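Local coordinates for protein endonuclease II (Enterobacteria phage t4, PDB 2WSH) that nicks and cleaves cytosine-containing double-stranded DNA in a sequence-specific way, helping the phage to degrade host DNA and recycle its nucleotides, at residues A[116-119]-A[120-124]. The protein carries 1 engineered substitution. Residues are numbered along the deposited sequence; the frame is centred on the assembly and turned at random.
Sequences MTIA and TIDLE
The carboxylate of Asp122 presents one face obliquely to the carbonyl oxygen of Ala119, whose nearest side-chain neighbour is Asp122 CB, 3.2 Å from Ala119 O. Of its two oxygens, Asp122 OD2 accepts a hydrogen bond from a water at 2.8 Å, and Asp122 OD1 forms a salt bridge with Lys57. The same water receives the backbone N-H of Ala119, N to water oxygen 2.9 Å, and so ties the last strand residue to the helix side chain. On the other side of its alpha carbon, the carbonyl of Ala119 takes part as well: Asp122 N donates to Ala119 O at 2.9 Å, a bent bond (N-H...O 142°) that closes a turn.

Apolar contacts flank this polar link. Ile118 holds CG1 anti to the backbone N (chi1 -179°), which sends it toward the helix, where CG1 meets Leu123 CG at 4.0 Å, the two side chains crossing at about a right angle. The further turn at chi2 (62°) sets Ile118 CD1 alongside Asp122 CB at 3.9 Å, as these two side chains pass in opposite directions. Ala119 CB rests against Ile121 CG1, 3.9 Å away. Thr120 O accepts from both Leu123 N and Glu124 N, continuing the turn into helical bonding, while Thr120 OG1 bonds to Phe105 N on strand 97-111. Glu124 forms a salt bridge with Arg102 on the same strand.

This is a tight strand-to-helix junction, where strand 114-119 of the antiparallel hairpin with 97-111 passes through a turn into helix 121-132 within the GIY-YIG nuclease domain.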
HETATM    1  N   MSE A 116      -6.812   8.652  -1.761  1.00 26.83           N
HETATM    2  CA  MSE A 116      -5.900   8.605  -2.895  1.00 25.47           C
HETATM    3  C   MSE A 116      -5.864   7.174  -3.415  1.00 30.17           C
HETATM    4  O   MSE A 116      -5.825   6.228  -2.629  1.00 30.06           O
HETATM    5  CB  MSE A 116      -4.490   9.032  -2.478  1.00 27.85           C
HETATM    6  CG  MSE A 116      -4.308  10.525  -2.180  1.00 42.13           C
HETATM    7 SE   MSE A 116      -4.132  10.973  -0.276  1.00 55.61          SE
HETATM    8  CE  MSE A 116      -5.988  10.840   0.189  1.00 24.72           C
ATOM      9  N   THR A 117      -5.869   7.015  -4.733  0.56 31.86           N
ATOM     10  CA  THR A 117      -5.908   5.680  -5.320  0.56 34.31           C
ATOM     11  C   THR A 117      -5.013   5.539  -6.549  0.56 40.46           C
ATOM     12  O   THR A 117      -4.837   6.485  -7.319  0.56 36.18           O
ATOM     13  CB  THR A 117      -7.347   5.275  -5.693  0.56 34.35           C
ATOM     14  OG1 THR A 117      -7.335   3.986  -6.320  0.56 36.41           O
ATOM     15  CG2 THR A 117      -7.957   6.295  -6.644  0.56 28.64           C
ATOM     16  N   ILE A 118      -4.454   4.345  -6.723  1.00 34.88           N
ATOM     17  CA  ILE A 118      -3.614   4.047  -7.878  1.00 32.58           C
ATOM     18  C   ILE A 118      -3.956   2.686  -8.482  1.00 38.42           C
ATOM     19  O   ILE A 118      -4.047   1.685  -7.771  1.00 31.27           O
ATOM     20  CB  ILE A 118      -2.118   4.067  -7.519  1.00 26.35           C
ATOM     21  CG1 ILE A 118      -1.266   3.785  -8.760  1.00 41.21           C
ATOM     22  CG2 ILE A 118      -1.807   3.047  -6.443  1.00 33.56           C
ATOM     23  CD1 ILE A 118      -1.421   4.815  -9.855  1.00 39.69           C
ATOM     24  N   ALA A 119      -4.166   2.659  -9.794  1.00 32.88           N
ATOM     25  CA  ALA A 119      -4.281   1.404 -10.519  1.00 37.86           C
ATOM     26  C   ALA A 119      -2.865   0.964 -10.853  1.00 35.78           C
ATOM     27  O   ALA A 119      -2.107   1.720 -11.459  1.00 36.23           O
ATOM     28  CB  ALA A 119      -5.097   1.592 -11.787  1.00 38.73           C
ATOM     29  N   THR A 120      -2.500  -0.247 -10.449  1.00 31.85           N
ATOM     30  CA  THR A 120      -1.118  -0.690 -10.604  1.00 23.39           C
ATOM     31  C   THR A 120      -0.694  -0.848 -12.066  1.00 28.26           C
ATOM     32  O   THR A 120       0.498  -0.847 -12.363  1.00 29.09           O
ATOM     33  CB  THR A 120      -0.826  -1.994  -9.830  1.00 28.02           C
ATOM     34  OG1 THR A 120      -1.622  -3.058 -10.363  1.00 26.51           O
ATOM     35  CG2 THR A 120      -1.130  -1.817  -8.350  1.00 30.15           C
ATOM     36  N   ILE A 121      -1.652  -0.986 -12.980  1.00 20.34           N
ATOM     37  CA  ILE A 121      -1.297  -0.991 -14.399  1.00 27.37           C
ATOM     38  C   ILE A 121      -0.533   0.286 -14.737  1.00 32.13           C
ATOM     39  O   ILE A 121       0.378   0.270 -15.560  1.00 28.61           O
ATOM     40  CB  ILE A 121      -2.521  -1.104 -15.333  1.00 23.78           C
ATOM     41  CG1 ILE A 121      -3.537   0.002 -15.030  1.00 32.03           C
ATOM     42  CG2 ILE A 121      -3.162  -2.478 -15.216  1.00 32.55           C
ATOM     43  CD1 ILE A 121      -4.626   0.131 -16.074  1.00 29.25           C
ATOM     44  N   ASP A 122      -0.906   1.384 -14.087  1.00 32.25           N
ATOM     45  CA  ASP A 122      -0.249   2.667 -14.318  1.00 30.10           C
ATOM     46  C   ASP A 122       1.203   2.642 -13.862  1.00 30.78           C
ATOM     47  O   ASP A 122       2.038   3.382 -14.382  1.00 30.30           O
ATOM     48  CB  ASP A 122      -1.003   3.793 -13.612  1.00 26.79           C
ATOM     49  CG  ASP A 122      -2.264   4.192 -14.342  1.00 34.51           C
ATOM     50  OD1 ASP A 122      -2.410   3.815 -15.523  1.00 34.98           O
ATOM     51  OD2 ASP A 122      -3.108   4.885 -13.736  1.00 37.61           O
ATOM     52  N   LEU A 123       1.493   1.782 -12.892  1.00 30.02           N
ATOM     53  CA  LEU A 123       2.847   1.631 -12.365  1.00 27.90           C
ATOM     54  C   LEU A 123       3.663   0.612 -13.154  1.00 36.56           C
ATOM     55  O   LEU A 123       4.876   0.749 -13.289  1.00 26.82           O
ATOM     56  CB  LEU A 123       2.801   1.176 -10.906  1.00 22.38           C
ATOM     57  CG  LEU A 123       2.250   2.132  -9.851  1.00 42.57           C
ATOM     58  CD1 LEU A 123       2.258   1.447  -8.489  1.00 37.47           C
ATOM     59  CD2 LEU A 123       3.061   3.416  -9.822  1.00 35.39           C
ATOM     60  N   GLU A 124       2.991  -0.419 -13.658  1.00 27.96           N
ATOM     61  CA  GLU A 124       3.683  -1.554 -14.257  1.00 27.03           C
ATOM     62  C   GLU A 124       4.027  -1.356 -15.732  1.00 27.68           C
ATOM     63  O   GLU A 124       5.102  -1.752 -16.180  1.00 28.45           O
ATOM     64  CB  GLU A 124       2.868  -2.836 -14.072  1.00 24.12           C
ATOM     65  CG  GLU A 124       2.841  -3.348 -12.640  1.00 27.49           C
ATOM     66  CD  GLU A 124       2.483  -4.817 -12.554  1.00 33.94           C
ATOM     67  OE1 GLU A 124       2.158  -5.415 -13.601  1.00 28.15           O
ATOM     68  OE2 GLU A 124       2.529  -5.375 -11.440  1.00 36.46           O
TER
HETATM   69  O   HOH W   1      -4.369   5.164 -11.234  1.00 37.33           O